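Local coordinates for methylenetetrahydrofolate--tRNA-(uracil-5-)-methyltransferase TrmFO (Thermus thermophilus, PDB 3G5S), which catalyses, with FAD as cofactor and methylenetetrahydrofolate as carbon donor, the methylation of uridine 54 in tRNA to 5-methyluridine, at residues Gly269-Leu274 and Gln391-Asn396; Arg380-Ala383 and Gly389-Pro392. One frame throughout, in Å; residues are numbered along the deposited sequence.

Interaction 1: residues Gly269-Leu274 and Gln391-Asn396; sequences GRMWSL and QPMYAN. With GSH (glutathione), chain C.
Between Met271 and Asn396, the closest backbone pair, the CA atoms stand 10.4 Å apart, so strand 271-274 and the irregular chain 391-396 meet through side chains alone. The contact is small and buried, covering about 100 Å² in all. It is plain apolar packing that joins one strand of the antiparallel sheet to the loop after helix 374-384, away from the FAD site. Both methionines were modelled as selenomethionine, and they approach tip to tip: CE of Met271 lies 3.8 Å from CE of Met393 and 3.9 Å from SE of the same residue. Their chains reach this point differently. Met271 runs out extended from the strand until its last torsion turns the methyl (chi3 68°), whereas Met393, with CG anti to the backbone N, folds at both chi2 and chi3 and presents SE and CE together. Met271 CE is also 4.0 Å from the positions modelled as OD1 and ND2 of Asn396, so this packing is the same whichever way the amide is turned. Within 269-274, Trp272 NE1 donates to Gly269 O at 2.9 Å, tying the indole to the turn before the strand. At the far end of the strand, Leu274 belongs to the glutathione pocket, and its O accepts from Ser161 OG. Asp266 accepts from the backbone N of both Arg270 and Met271 where strand 258-264 turns back into 271-274. This strand lies between 258-264 and 163-165 in the antiparallel sheet, and Tyr381 of helix 374-384 packs on both Met271 and Met393.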
# COMPACT_ATOMS: atom_id res chain seq x y z
N GLY A 269 16.31 -3.08 4.48
CA GLY A 269 16.69 -4.36 3.91
C GLY A 269 15.95 -5.56 4.46
O GLY A 269 16.40 -6.69 4.27
N ARG A 270 14.81 -5.34 5.12
CA ARG A 270 13.96 -6.44 5.57
C ARG A 270 13.08 -7.02 4.46
O ARG A 270 12.56 -8.12 4.60
CB ARG A 270 13.05 -5.99 6.71
CG ARG A 270 13.77 -5.70 8.00
CD ARG A 270 12.80 -5.34 9.11
NE ARG A 270 12.14 -4.06 8.87
CZ ARG A 270 12.57 -2.89 9.35
NH1 ARG A 270 13.68 -2.83 10.08
NH2 ARG A 270 11.89 -1.78 9.08
N MSE A 271 12.89 -6.27 3.38
CA MSE A 271 11.88 -6.61 2.38
C MSE A 271 12.49 -6.74 1.00
O MSE A 271 13.02 -5.76 0.46
CB MSE A 271 10.78 -5.53 2.38
CG MSE A 271 10.09 -5.42 3.71
SE MSE A 271 8.96 -3.87 3.87
CE MSE A 271 7.66 -4.40 2.61
N TRP A 272 12.41 -7.94 0.43
CA TRP A 272 13.01 -8.23 -0.87
C TRP A 272 11.97 -8.78 -1.83
O TRP A 272 11.25 -9.73 -1.50
CB TRP A 272 14.17 -9.22 -0.71
CG TRP A 272 15.36 -8.61 -0.02
CD1 TRP A 272 15.41 -8.08 1.24
CD2 TRP A 272 16.67 -8.42 -0.57
NE1 TRP A 272 16.66 -7.58 1.51
CE2 TRP A 272 17.46 -7.78 0.41
CE3 TRP A 272 17.26 -8.73 -1.80
CZ2 TRP A 272 18.79 -7.45 0.20
CZ3 TRP A 272 18.58 -8.41 -2.01
CH2 TRP A 272 19.34 -7.78 -1.01
N SER A 273 11.88 -8.18 -3.01
CA SER A 273 10.89 -8.62 -3.99
C SER A 273 11.50 -9.60 -4.98
O SER A 273 12.70 -9.57 -5.26
CB SER A 273 10.29 -7.44 -4.75
OG SER A 273 11.24 -6.86 -5.62
N LEU A 274 10.65 -10.47 -5.52
CA LEU A 274 11.04 -11.34 -6.62
C LEU A 274 11.00 -10.56 -7.93
O LEU A 274 9.93 -10.12 -8.36
CB LEU A 274 10.11 -12.55 -6.71
CG LEU A 274 10.36 -13.69 -5.73
CD1 LEU A 274 10.13 -13.26 -4.29
CD2 LEU A 274 9.48 -14.88 -6.08
N GLN A 391 6.11 0.18 -6.51
CA GLN A 391 4.78 -0.43 -6.47
C GLN A 391 4.09 -0.07 -5.15
O GLN A 391 4.76 0.27 -4.17
CB GLN A 391 4.88 -1.96 -6.57
CG GLN A 391 5.44 -2.50 -7.87
CD GLN A 391 4.56 -2.17 -9.06
OE1 GLN A 391 3.36 -2.44 -9.06
NE2 GLN A 391 5.16 -1.58 -10.08
N PRO A 392 2.75 -0.17 -5.10
CA PRO A 392 2.04 0.19 -3.86
C PRO A 392 2.28 -0.77 -2.71
O PRO A 392 2.65 -1.93 -2.91
CB PRO A 392 0.57 0.15 -4.27
CG PRO A 392 0.58 0.29 -5.80
CD PRO A 392 1.82 -0.45 -6.21
N MSE A 393 2.03 -0.28 -1.50
CA MSE A 393 2.28 -1.04 -0.28
C MSE A 393 1.05 -1.08 0.62
O MSE A 393 0.35 -0.08 0.79
CB MSE A 393 3.45 -0.40 0.47
CG MSE A 393 3.89 -1.14 1.72
SE MSE A 393 4.25 -3.04 1.41
CE MSE A 393 5.46 -2.85 -0.09
N TYR A 394 0.81 -2.26 1.20
CA TYR A 394 -0.19 -2.40 2.26
C TYR A 394 0.48 -2.74 3.58
O TYR A 394 1.68 -3.05 3.62
CB TYR A 394 -1.29 -3.38 1.88
CG TYR A 394 -0.91 -4.82 1.60
CD1 TYR A 394 -0.98 -5.34 0.31
CD2 TYR A 394 -0.56 -5.69 2.62
CE1 TYR A 394 -0.69 -6.67 0.05
CE2 TYR A 394 -0.26 -7.03 2.37
CZ TYR A 394 -0.33 -7.51 1.08
OH TYR A 394 -0.05 -8.83 0.80
N ALA A 395 -0.28 -2.66 4.67
CA ALA A 395 0.28 -2.89 6.00
C ALA A 395 0.78 -4.32 6.16
O ALA A 395 0.07 -5.27 5.82
CB ALA A 395 -0.76 -2.59 7.06
N ASN A 396 1.99 -4.47 6.69
CA ASN A 396 2.57 -5.78 6.94
C ASN A 396 3.70 -5.62 7.96
O ASN A 396 4.21 -4.52 8.16
CB ASN A 396 3.08 -6.42 5.65
CG ASN A 396 4.24 -5.67 5.04
OD1 ASN A 396 4.06 -4.78 4.20
ND2 ASN A 396 5.45 -6.01 5.47
N1 GSH C . 3.63 -0.14 -12.03
CA1 GSH C . 4.73 0.75 -12.33
C1 GSH C . 4.69 1.31 -13.74
O11 GSH C . 3.57 1.03 -14.53
O12 GSH C . 5.43 2.18 -14.05
CB1 GSH C . 6.10 0.19 -11.96
CG1 GSH C . 6.78 -0.73 -12.97
CD1 GSH C . 6.19 -2.12 -13.20
OE1 GSH C . 5.11 -2.43 -12.79
N2 GSH C . 6.99 -3.06 -13.93
CA2 GSH C . 6.56 -4.41 -14.10
C2 GSH C . 7.34 -5.38 -13.22
O2 GSH C . 8.39 -5.81 -13.58
CB2 GSH C . 6.68 -4.74 -15.58
SG2 GSH C . 5.98 -6.31 -16.12
N3 GSH C . 6.59 -6.10 -12.21
CA3 GSH C . 7.23 -7.16 -11.46
C3 GSH C . 8.20 -6.68 -10.40
O31 GSH C . 9.19 -7.28 -10.12
O32 GSH C . 8.02 -5.38 -9.97

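Interaction 2: residues Arg380-Ala383 and Gly389-Pro392; sequences RYLA and GFQP. With GSH (glutathione), chain C; EDO (1,2-ethanediol), chain F.
Glutathione's pocket includes Gly389, Phe390 and Gln391, and Phe390 ties that loop to helix 374-384 by packing its ring on Tyr381 and Leu382. Both neighbours come to the ring edge, near its plane: Tyr381 CE2 is 4.1 Å from Phe390 CE1, and Leu382 CD2 is 4.0 Å from Phe390 CZ. The two aromatic side chains cross obliquely. With its CG anti to the backbone N (chi1 179°), Tyr381 reaches out from the helix and puts its hydroxyl at a water that lies in the ring plane, 2.8 Å from OH; the water donates to Gln391 O, bridging helix and loop. On the ligand side, in the conformer given, Gln391 NE2 makes a weak hydrogen bond to Gly389 O at 3.3 Å. Its bent contact with glutathione OE1 (117°) is doubtful, because Gln391 is split over two conformers and NE2 lies only 2.7 Å from CB1 of the ligand. Phe390 O is hydrogen-bonded to Tyr312 OH and accepts at 2.8 Å from O1 of an ethanediol, probably a crystallisation additive. Phe390 also touches Ala315 and Pro316 of helix 315-318, and Leu382 meets Ala315 too, while Gln391 and Pro392 pack on Tyr312 of strand 309-313.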
# COMPACT_ATOMS: atom_id res chain seq x y z
N ARG A 380 6.85 5.85 6.21
CA ARG A 380 8.29 5.93 6.09
C ARG A 380 8.78 5.05 4.92
O ARG A 380 9.73 5.41 4.23
CB ARG A 380 8.98 5.69 7.44
CG ARG A 380 8.66 6.80 8.44
CD ARG A 380 9.19 6.56 9.84
NE ARG A 380 8.68 7.58 10.75
CZ ARG A 380 9.23 8.78 10.93
NH1 ARG A 380 10.34 9.11 10.28
NH2 ARG A 380 8.67 9.64 11.77
N TYR A 381 8.10 3.93 4.68
CA TYR A 381 8.35 3.11 3.49
C TYR A 381 8.04 3.90 2.21
O TYR A 381 8.84 3.92 1.27
CB TYR A 381 7.55 1.80 3.53
CG TYR A 381 7.77 0.93 2.31
CD1 TYR A 381 8.76 -0.04 2.30
CD2 TYR A 381 6.97 1.06 1.18
CE1 TYR A 381 8.97 -0.85 1.19
CE2 TYR A 381 7.18 0.27 0.06
CZ TYR A 381 8.18 -0.69 0.08
OH TYR A 381 8.41 -1.52 -1.01
N LEU A 382 6.88 4.56 2.17
CA LEU A 382 6.51 5.36 1.00
C LEU A 382 7.61 6.35 0.63
O LEU A 382 7.91 6.56 -0.55
CB LEU A 382 5.20 6.12 1.23
CG LEU A 382 3.92 5.29 1.40
CD1 LEU A 382 2.74 6.22 1.64
CD2 LEU A 382 3.68 4.36 0.21
N ALA A 383 8.21 6.96 1.65
CA ALA A 383 9.17 8.02 1.43
C ALA A 383 10.56 7.51 1.07
O ALA A 383 11.34 8.24 0.46
CB ALA A 383 9.25 8.92 2.65
N GLY A 389 10.66 1.48 -10.45
CA GLY A 389 9.54 0.55 -10.53
C GLY A 389 8.73 0.46 -9.25
O GLY A 389 8.14 -0.57 -8.95
N PHE A 390 8.69 1.55 -8.48
CA PHE A 390 7.95 1.59 -7.23
C PHE A 390 6.52 1.09 -7.41
O PHE A 390 5.82 1.51 -8.34
CB PHE A 390 7.92 3.01 -6.65
CG PHE A 390 7.02 3.15 -5.46
CD1 PHE A 390 7.41 2.68 -4.22
CD2 PHE A 390 5.77 3.75 -5.59
CE1 PHE A 390 6.58 2.80 -3.13
CE2 PHE A 390 4.94 3.87 -4.51
CZ PHE A 390 5.34 3.39 -3.27
N GLN A 391 6.11 0.18 -6.51
CA GLN A 391 4.78 -0.43 -6.47
C GLN A 391 4.09 -0.07 -5.15
O GLN A 391 4.76 0.27 -4.17
CB GLN A 391 4.88 -1.96 -6.57
CG GLN A 391 5.44 -2.50 -7.87
CD GLN A 391 4.56 -2.17 -9.06
OE1 GLN A 391 3.36 -2.44 -9.06
NE2 GLN A 391 5.16 -1.58 -10.08
N PRO A 392 2.75 -0.17 -5.10
CA PRO A 392 2.04 0.19 -3.86
C PRO A 392 2.28 -0.77 -2.71
O PRO A 392 2.65 -1.93 -2.91
CB PRO A 392 0.57 0.15 -4.27
CG PRO A 392 0.58 0.29 -5.80
CD PRO A 392 1.82 -0.45 -6.21
N1 GSH C . 3.63 -0.14 -12.03
CA1 GSH C . 4.73 0.75 -12.33
C1 GSH C . 4.69 1.31 -13.74
O11 GSH C . 3.57 1.03 -14.53
O12 GSH C . 5.43 2.18 -14.05
CB1 GSH C . 6.10 0.19 -11.96
CG1 GSH C . 6.78 -0.73 -12.97
CD1 GSH C . 6.19 -2.12 -13.20
OE1 GSH C . 5.11 -2.43 -12.79
N2 GSH C . 6.99 -3.06 -13.93
CA2 GSH C . 6.56 -4.41 -14.10
C2 GSH C . 7.34 -5.38 -13.22
O2 GSH C . 8.39 -5.81 -13.58
CB2 GSH C . 6.68 -4.74 -15.58
SG2 GSH C . 5.98 -6.31 -16.12
N3 GSH C . 6.59 -6.10 -12.21
CA3 GSH C . 7.23 -7.16 -11.46
C3 GSH C . 8.20 -6.68 -10.40
O31 GSH C . 9.19 -7.28 -10.12
O32 GSH C . 8.02 -5.38 -9.97
C1 EDO F . 5.39 4.44 -10.08
O1 EDO F . 6.34 3.39 -10.28
C2 EDO F . 5.51 5.42 -11.23
O2 EDO F . 6.83 5.98 -11.21
O HOH W 1 6.48 -1.64 -2.99

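Overall arrangement
Interactions 1 and 2 have centres about 8 Å apart and share Gln391 and Pro392, so the loop after helix 374-384 carries one side of both. Along the chain the order is strand 271-274, helix residues 380-383, then the loop. Tyr381 joins the two contacts: its OH lies 3.4 Å from Met393 CE and its CE1 4.0 Å from Met271 SE. Phe390 meets the helix that precedes the loop, and Met393 lies against both that helix and strand 271-274. Together they pack the loop that carries part of the glutathione pocket against a helix and a sheet strand, while FAD lies about 12 Å from the Met393 side chain and 11 Å from that of Leu382.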